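Local coordinates for SGNH hydrolase-type esterase domain-containing protein (Slackia heliotrinireducens DSM 20476, PDB 4S1P) that probably hydrolyses ester bonds as a member of the SGNH (GDSL-like) hydrolase family, its natural substrate being unknown, at residues V102-W107 with L178-T183; S12-T15 with M19-M22; A114-V117 with S122-D125. One frame throughout, in Å; residues are numbered along the deposited sequence.

Contact 1: residues V102-W107 with L178-T183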
loop_
_atom_site.group_PDB
_atom_site.type_symbol
_atom_site.label_atom_id
_atom_site.label_comp_id
_atom_site.label_asym_id
_atom_site.label_seq_id
_atom_site.Cartn_x
_atom_site.Cartn_y
_atom_site.Cartn_z
ATOM N N VAL A 102 0.328 5.345 -7.223
ATOM C CA VAL A 102 -0.273 4.013 -7.238
ATOM C C VAL A 102 -0.722 3.684 -5.824
ATOM O O VAL A 102 0.081 3.794 -4.903
ATOM C CB VAL A 102 0.740 2.944 -7.725
ATOM C CG1 VAL A 102 0.168 1.545 -7.656
ATOM C CG2 VAL A 102 1.200 3.256 -9.146
ATOM N N ILE A 103 -1.978 3.277 -5.662
ATOM C CA ILE A 103 -2.447 2.825 -4.384
ATOM C C ILE A 103 -2.198 1.317 -4.278
ATOM O O ILE A 103 -2.668 0.548 -5.123
ATOM C CB ILE A 103 -3.949 3.112 -4.201
ATOM C CG1 ILE A 103 -4.182 4.625 -4.092
ATOM C CG2 ILE A 103 -4.522 2.352 -3.006
ATOM C CD1 ILE A 103 -5.609 5.008 -4.369
ATOM N N TYR A 104 -1.481 0.895 -3.236
ATOM C CA TYR A 104 -1.335 -0.535 -2.911
ATOM C C TYR A 104 -2.583 -0.836 -2.065
ATOM O O TYR A 104 -2.622 -0.562 -0.854
ATOM C CB TYR A 104 -0.021 -0.751 -2.198
ATOM C CG TYR A 104 0.266 -2.145 -1.613
ATOM C CD1 TYR A 104 -0.605 -3.232 -1.738
ATOM C CD2 TYR A 104 1.437 -2.348 -0.935
ATOM C CE1 TYR A 104 -0.316 -4.464 -1.120
ATOM C CE2 TYR A 104 1.737 -3.542 -0.322
ATOM C CZ TYR A 104 0.872 -4.611 -0.425
ATOM O OH TYR A 104 1.152 -5.795 0.211
ATOM N N GLY A 105 -3.633 -1.320 -2.730
ATOM C CA GLY A 105 -4.880 -1.623 -2.034
ATOM C C GLY A 105 -4.657 -2.931 -1.281
ATOM O O GLY A 105 -4.294 -3.939 -1.866
ATOM N N THR A 106 -4.852 -2.922 0.008
ATOM C CA THR A 106 -4.707 -4.113 0.813
ATOM C C THR A 106 -6.095 -4.710 1.159
ATOM O O THR A 106 -7.142 -4.302 0.663
ATOM C CB THR A 106 -3.873 -3.807 2.074
ATOM O OG1 THR A 106 -4.591 -2.901 2.942
ATOM C CG2 THR A 106 -2.494 -3.195 1.726
ATOM N N TRP A 107 -6.049 -5.717 2.010
ATOM C CA TRP A 107 -7.133 -6.660 2.198
ATOM C C TRP A 107 -7.781 -6.467 3.574
ATOM O O TRP A 107 -7.123 -6.030 4.524
ATOM C CB TRP A 107 -6.572 -8.100 2.060
ATOM C CG TRP A 107 -5.312 -8.257 2.806
ATOM C CD1 TRP A 107 -5.177 -8.535 4.129
ATOM C CD2 TRP A 107 -3.991 -8.083 2.293
ATOM N NE1 TRP A 107 -3.857 -8.532 4.483
ATOM C CE2 TRP A 107 -3.104 -8.248 3.370
ATOM C CE3 TRP A 107 -3.463 -7.752 1.026
ATOM C CZ2 TRP A 107 -1.731 -8.122 3.224
ATOM C CZ3 TRP A 107 -2.103 -7.621 0.899
ATOM C CH2 TRP A 107 -1.254 -7.798 1.982
ATOM N N LEU A 178 2.659 -9.404 -7.812
ATOM C CA LEU A 178 2.119 -9.643 -9.162
ATOM C C LEU A 178 1.039 -8.626 -9.524
ATOM O O LEU A 178 0.996 -8.104 -10.647
ATOM C CB LEU A 178 1.573 -11.070 -9.293
ATOM C CG LEU A 178 2.610 -12.181 -9.283
ATOM C CD1 LEU A 178 1.873 -13.489 -9.074
ATOM C CD2 LEU A 178 3.460 -12.184 -10.544
ATOM N N VAL A 179 0.190 -8.289 -8.554
ATOM C CA VAL A 179 -0.830 -7.290 -8.794
ATOM C C VAL A 179 -0.214 -5.896 -9.052
ATOM O O VAL A 179 -0.602 -5.160 -9.949
ATOM C CB VAL A 179 -1.824 -7.256 -7.604
ATOM C CG1 VAL A 179 -2.815 -6.125 -7.756
ATOM C CG2 VAL A 179 -2.596 -8.581 -7.479
ATOM N N LEU A 180 0.743 -5.528 -8.213
ATOM C CA LEU A 180 1.436 -4.261 -8.379
ATOM C C LEU A 180 2.164 -4.214 -9.727
ATOM O O LEU A 180 2.107 -3.205 -10.420
ATOM C CB LEU A 180 2.407 -3.990 -7.219
ATOM C CG LEU A 180 1.748 -3.577 -5.913
ATOM C CD1 LEU A 180 2.641 -3.909 -4.719
ATOM C CD2 LEU A 180 1.379 -2.107 -5.933
ATOM N N ALA A 181 2.829 -5.306 -10.098
ATOM C CA ALA A 181 3.531 -5.365 -11.377
ATOM C C ALA A 181 2.564 -5.201 -12.560
ATOM O O ALA A 181 2.867 -4.525 -13.534
ATOM C CB ALA A 181 4.301 -6.672 -11.479
ATOM N N GLU A 182 1.398 -5.828 -12.476
ATOM C CA GLU A 182 0.380 -5.689 -13.514
ATOM C C GLU A 182 -0.098 -4.251 -13.639
ATOM O O GLU A 182 -0.265 -3.713 -14.754
ATOM C CB GLU A 182 -0.818 -6.632 -13.288
ATOM C CG GLU A 182 -1.896 -6.468 -14.348
ATOM C CD GLU A 182 -2.600 -7.764 -14.690
ATOM O OE1 GLU A 182 -3.009 -7.917 -15.863
ATOM O OE2 GLU A 182 -2.734 -8.632 -13.803
ATOM N N THR A 183 -0.280 -3.624 -12.488
ATOM C CA THR A 183 -0.739 -2.249 -12.442
ATOM C C THR A 183 0.277 -1.273 -13.099
ATOM O O THR A 183 -0.115 -0.348 -13.844
ATOM C CB THR A 183 -1.052 -1.857 -10.971
ATOM O OG1 THR A 183 -2.039 -2.739 -10.425
ATOM C CG2 THR A 183 -1.573 -0.450 -10.864
#
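Leu180 overlaps the ring of Tyr104, its CD1 methyl standing over the middle of one face. This is strand-on-helix packing in the alpha/beta/alpha sandwich of an SGNH hydrolase: strand 100-105 belongs to the parallel sheet, and the C-terminal helix 170-184 runs nearly antiparallel to it, the segment axes passing 9.8 Å apart at 157°. The CH-pi contact is well centred, with Leu180 CD1 4.3 Å from the Tyr104 ring centroid and 10° off the normal. Thr106 CG2 sits nearer the rim of the opposite face, and the two methyls sandwich the phenol. Its hydroxyl is tied to the carbonyl of Leu13, which is likely to limit how far the ring can swing between them. The other branch of Leu180 serves the strand itself: Leu180 CD2 lies 4.2 Å from Tyr104 CB and also reaches the methyl CG1 of Val102. That methyl is anti to its own backbone N (chi1 176°), which places it beside both Leu180 CD2 and the helix residue Thr183. Ile103, pointing to the other side of the sheet, packs on helix 123-141. Thr183, three residues after Leu180, adds a methyl contact: its CG2 lies 4.2 Å from Val102 CG1.

Contact 2: residues S12-T15 with M19-M22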
loop_
_atom_site.group_PDB
_atom_site.type_symbol
_atom_site.label_atom_id
_atom_site.label_comp_id
_atom_site.label_asym_id
_atom_site.label_seq_id
_atom_site.Cartn_x
_atom_site.Cartn_y
_atom_site.Cartn_z
ATOM N N SER A 12 5.173 -3.029 7.155
ATOM C CA SER A 12 5.506 -4.426 6.899
ATOM C C SER A 12 4.622 -5.089 5.834
ATOM O O SER A 12 5.040 -6.081 5.241
ATOM C CB SER A 12 5.527 -5.246 8.199
ATOM O OG SER A 12 4.230 -5.556 8.573
ATOM N N LEU A 13 3.431 -4.548 5.516
ATOM C CA LEU A 13 2.672 -5.157 4.409
ATOM C C LEU A 13 3.382 -4.976 3.068
ATOM O O LEU A 13 3.180 -5.761 2.115
ATOM C CB LEU A 13 1.233 -4.647 4.351
ATOM C CG LEU A 13 0.231 -5.303 5.316
ATOM C CD1 LEU A 13 0.553 -5.042 6.766
ATOM C CD2 LEU A 13 -1.171 -4.881 4.948
ATOM N N THR A 14 4.225 -3.953 2.994
ATOM C CA THR A 14 5.077 -3.750 1.828
ATOM C C THR A 14 6.377 -4.540 1.934
ATOM O O THR A 14 6.768 -5.177 0.970
ATOM C CB THR A 14 5.390 -2.247 1.661
ATOM O OG1 THR A 14 4.199 -1.581 1.244
ATOM C CG2 THR A 14 6.457 -2.009 0.578
ATOM N N THR A 15 7.047 -4.510 3.086
ATOM C CA THR A 15 8.400 -5.045 3.166
ATOM C C THR A 15 8.436 -6.540 3.424
ATOM O O THR A 15 9.462 -7.168 3.104
ATOM C CB THR A 15 9.221 -4.346 4.246
ATOM O OG1 THR A 15 8.555 -4.443 5.508
ATOM C CG2 THR A 15 9.451 -2.891 3.907
HETATM N N MSE A 19 9.045 -8.600 -0.594
HETATM C CA MSE A 19 8.154 -8.241 -1.682
HETATM C C MSE A 19 8.702 -7.132 -2.605
HETATM O O MSE A 19 8.568 -7.241 -3.797
HETATM C CB MSE A 19 6.768 -7.922 -1.145
HETATM C CG MSE A 19 5.741 -7.779 -2.251
HETATM SE SE MSE A 19 5.623 -5.975 -3.047
HETATM C CE MSE A 19 4.309 -5.272 -1.794
ATOM N N PRO A 20 9.342 -6.073 -2.059
ATOM C CA PRO A 20 9.886 -5.046 -2.954
ATOM C C PRO A 20 10.914 -5.625 -3.929
ATOM O O PRO A 20 10.953 -5.210 -5.079
ATOM C CB PRO A 20 10.465 -4.024 -1.994
ATOM C CG PRO A 20 9.587 -4.164 -0.782
ATOM C CD PRO A 20 9.422 -5.659 -0.655
ATOM N N ASP A 21 11.744 -6.555 -3.446
ATOM C CA ASP A 21 12.731 -7.233 -4.297
ATOM C C ASP A 21 12.022 -8.040 -5.410
ATOM O O ASP A 21 12.465 -8.069 -6.561
ATOM C CB ASP A 21 13.564 -8.195 -3.445
ATOM C CG ASP A 21 14.644 -7.520 -2.614
ATOM O OD1 ASP A 21 14.970 -6.338 -2.807
ATOM O OD2 ASP A 21 15.237 -8.240 -1.774
HETATM N N MSE A 22 10.923 -8.694 -5.062
HETATM C CA MSE A 22 10.130 -9.441 -6.034
HETATM C C MSE A 22 9.573 -8.506 -7.082
HETATM O O MSE A 22 9.622 -8.762 -8.283
HETATM C CB MSE A 22 8.987 -10.256 -5.415
HETATM C CG MSE A 22 9.486 -11.372 -4.531
HETATM SE SE MSE A 22 8.106 -12.704 -4.060
HETATM C CE MSE A 22 7.208 -11.625 -2.782
#
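Pro20 and Met19 close over the carbonyl of Thr14, where the short helix 12-15 gives way to helix 19-27 through a short three-residue connection between the two helices, just after the first strand of the SGNH fold. The join illustrates a buried backbone oxygen whose near neighbours across the contact are carbons. The polar side of the contact is this one atom: Thr14 O is buried and has no hydrogen-bonding partner in the model. Pro20 CD comes to 3.1 Å from Thr14 O. Met19 CB lies 3.5 Å from Thr14 O, and Met19 CE is a third carbon neighbour. Pro20, having no N-H, can offer no donor.

The apolar side is carried by three side chains. Thr14 turns its methyl to the proline, Thr14 CG2 lying 4.0 Å from Pro20 CG, while its hydroxyl is engaged by Gln70. Replacing Pro20 by an alanine would remove CG and CD, and is likely to leave the Thr14 methyl without its ring partner and open a gap beside the buried carbonyl. Met19, modelled as selenomethionine, is bent at both chi2 (-86°) and chi3 (-88°), and this fold in the chain brings Met19 CE back to the Thr14 backbone, 4.0 Å from Thr14 CA.

Ser12, on the first of these helices, probably serves as the nucleophile of a Ser-His-Asp triad with His167 and Asp164, and its backbone N hydrogen-bonds to an unidentified molecule, probably from the crystallisation liquor. Met8 of strand 4-10 touches Thr14, Met19 and Pro20; Val31 and Val33 of strand 29-35 touch the proline, and Ser173 and Ala177 of helix 170-184 cover Met19.

Contact 3: residues A114-V117 with S122-D125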
loop_
_atom_site.group_PDB
_atom_site.type_symbol
_atom_site.label_atom_id
_atom_site.label_comp_id
_atom_site.label_asym_id
_atom_site.label_seq_id
_atom_site.Cartn_x
_atom_site.Cartn_y
_atom_site.Cartn_z
ATOM N N ALA A 114 -7.932 -12.607 15.707
ATOM C CA ALA A 114 -7.899 -11.789 16.905
ATOM C C ALA A 114 -7.820 -10.301 16.661
ATOM O O ALA A 114 -8.485 -9.514 17.336
ATOM C CB ALA A 114 -6.753 -12.232 17.786
ATOM N N LYS A 115 -7.049 -9.891 15.645
ATOM C CA LYS A 115 -6.881 -8.482 15.414
ATOM C C LYS A 115 -8.189 -7.861 14.922
ATOM O O LYS A 115 -8.499 -6.710 15.227
ATOM C CB LYS A 115 -5.660 -8.228 14.506
ATOM C CG LYS A 115 -4.340 -8.459 15.269
ATOM C CD LYS A 115 -3.108 -8.553 14.386
ATOM C CE LYS A 115 -1.873 -8.835 15.218
ATOM N NZ LYS A 115 -0.636 -8.787 14.378
ATOM N N LEU A 116 -8.989 -8.643 14.206
ATOM C CA LEU A 116 -10.263 -8.143 13.756
ATOM C C LEU A 116 -11.267 -8.118 14.938
ATOM O O LEU A 116 -12.050 -7.167 15.090
ATOM C CB LEU A 116 -10.760 -9.031 12.607
ATOM C CG LEU A 116 -12.058 -8.597 11.962
ATOM C CD1 LEU A 116 -12.084 -7.150 11.539
ATOM C CD2 LEU A 116 -12.360 -9.508 10.792
ATOM N N VAL A 117 -11.246 -9.155 15.776
ATOM C CA VAL A 117 -12.075 -9.157 16.975
ATOM C C VAL A 117 -11.838 -7.905 17.807
ATOM O O VAL A 117 -12.820 -7.260 18.269
ATOM C CB VAL A 117 -11.819 -10.415 17.828
ATOM C CG1 VAL A 117 -12.531 -10.329 19.192
ATOM C CG2 VAL A 117 -12.212 -11.655 17.046
ATOM N N SER A 122 -17.125 -6.054 12.017
ATOM C CA SER A 122 -17.353 -7.315 11.314
ATOM C C SER A 122 -16.469 -7.441 10.080
ATOM O O SER A 122 -15.958 -6.437 9.559
ATOM C CB SER A 122 -18.826 -7.455 10.910
ATOM O OG SER A 122 -19.126 -6.617 9.813
ATOM N N HIS A 123 -16.258 -8.679 9.636
ATOM C CA HIS A 123 -15.478 -8.917 8.444
ATOM C C HIS A 123 -16.125 -8.232 7.219
ATOM O O HIS A 123 -15.450 -7.612 6.402
ATOM C CB HIS A 123 -15.292 -10.408 8.196
ATOM C CG HIS A 123 -14.427 -10.686 7.027
ATOM N ND1 HIS A 123 -14.908 -10.971 5.769
ATOM C CD2 HIS A 123 -13.085 -10.631 6.920
ATOM C CE1 HIS A 123 -13.884 -11.093 4.938
ATOM N NE2 HIS A 123 -12.772 -10.935 5.631
ATOM N N ASP A 124 -17.446 -8.332 7.103
ATOM C CA ASP A 124 -18.153 -7.653 5.995
ATOM C C ASP A 124 -17.970 -6.136 6.065
ATOM O O ASP A 124 -17.737 -5.480 5.042
ATOM C CB ASP A 124 -19.645 -7.983 5.967
ATOM C CG ASP A 124 -19.967 -9.291 5.273
ATOM O OD1 ASP A 124 -19.126 -9.881 4.571
ATOM O OD2 ASP A 124 -21.122 -9.720 5.445
ATOM N N ASP A 125 -18.064 -5.570 7.275
ATOM C CA ASP A 125 -17.955 -4.110 7.433
ATOM C C ASP A 125 -16.546 -3.671 7.036
ATOM O O ASP A 125 -16.366 -2.721 6.265
ATOM C CB ASP A 125 -18.266 -3.734 8.885
ATOM C CG ASP A 125 -18.325 -2.232 9.168
ATOM O OD1 ASP A 125 -18.586 -1.438 8.272
ATOM O OD2 ASP A 125 -18.214 -1.843 10.366
#
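Leu116 and His123 bring together two consecutive helices, 114-119 and 123-141, across a short connection; their CA atoms, 7.5 Å apart, are the nearest pair between the segments. The first segment is helical throughout. The second enters its helix at Ser122, whose extended backbone (psi 158°) changes to helical values at His123. Ser122 is the N-cap: Asp125 N donates to Ser122 OG over 2.9 Å with an angle of 153° at the hydrogen, so the side chain takes up a backbone N-H that the first turn cannot satisfy from within the helix. The arrangement here is a capped helix start met by a leucine from the helix before it.

Leu116 supplies the apolar part. With CG anti to the backbone N (chi1 -177°), its branched end projects at the beginning of the next helix, and CD2 does most of the touching. Leu116 CD2 lies 3.9 Å from His123 CA and 4.0 Å from His123 CB. It also comes to the edge of the imidazole near the ring plane, with 4.1 Å between Leu116 CD2 and His123 CD2, so it meets a rim carbon and leaves the stacking faces aside. The two side chains cross at about a right angle. Pro108 and Ala111 touch the histidine from the loop ahead of helix 114-119, while Lys115 turns elsewhere and forms a salt bridge with Asp164, the aspartate of the likely triad.

Between the segments the contact is therefore mainly van der Waals, one leucine methyl against a backbone carbon, a methylene and a ring edge. The directional bond lies inside the second segment, where Ser122 OG caps the helix; Leu116 takes no part in that bond.

In the fold
Contacts 1 and 2 belong to the buried body of the fold, whereas contact 3 lies near the periphery, its centre about 20 Å from the centre of the chain, and is only partly buried. The first two touch: Met19 of contact 2 packs against Tyr104 and Leu180 of contact 1, so helices 19-27 and 170-184 share one layer beside the sheet. Contact 3 is nested in the chain between the segments of contact 1 without touching them. Methyl-on-ring packing marks the deepest site, a buried carbonyl among carbons the turn near the probable nucleophile, and a capped helix start the outer one.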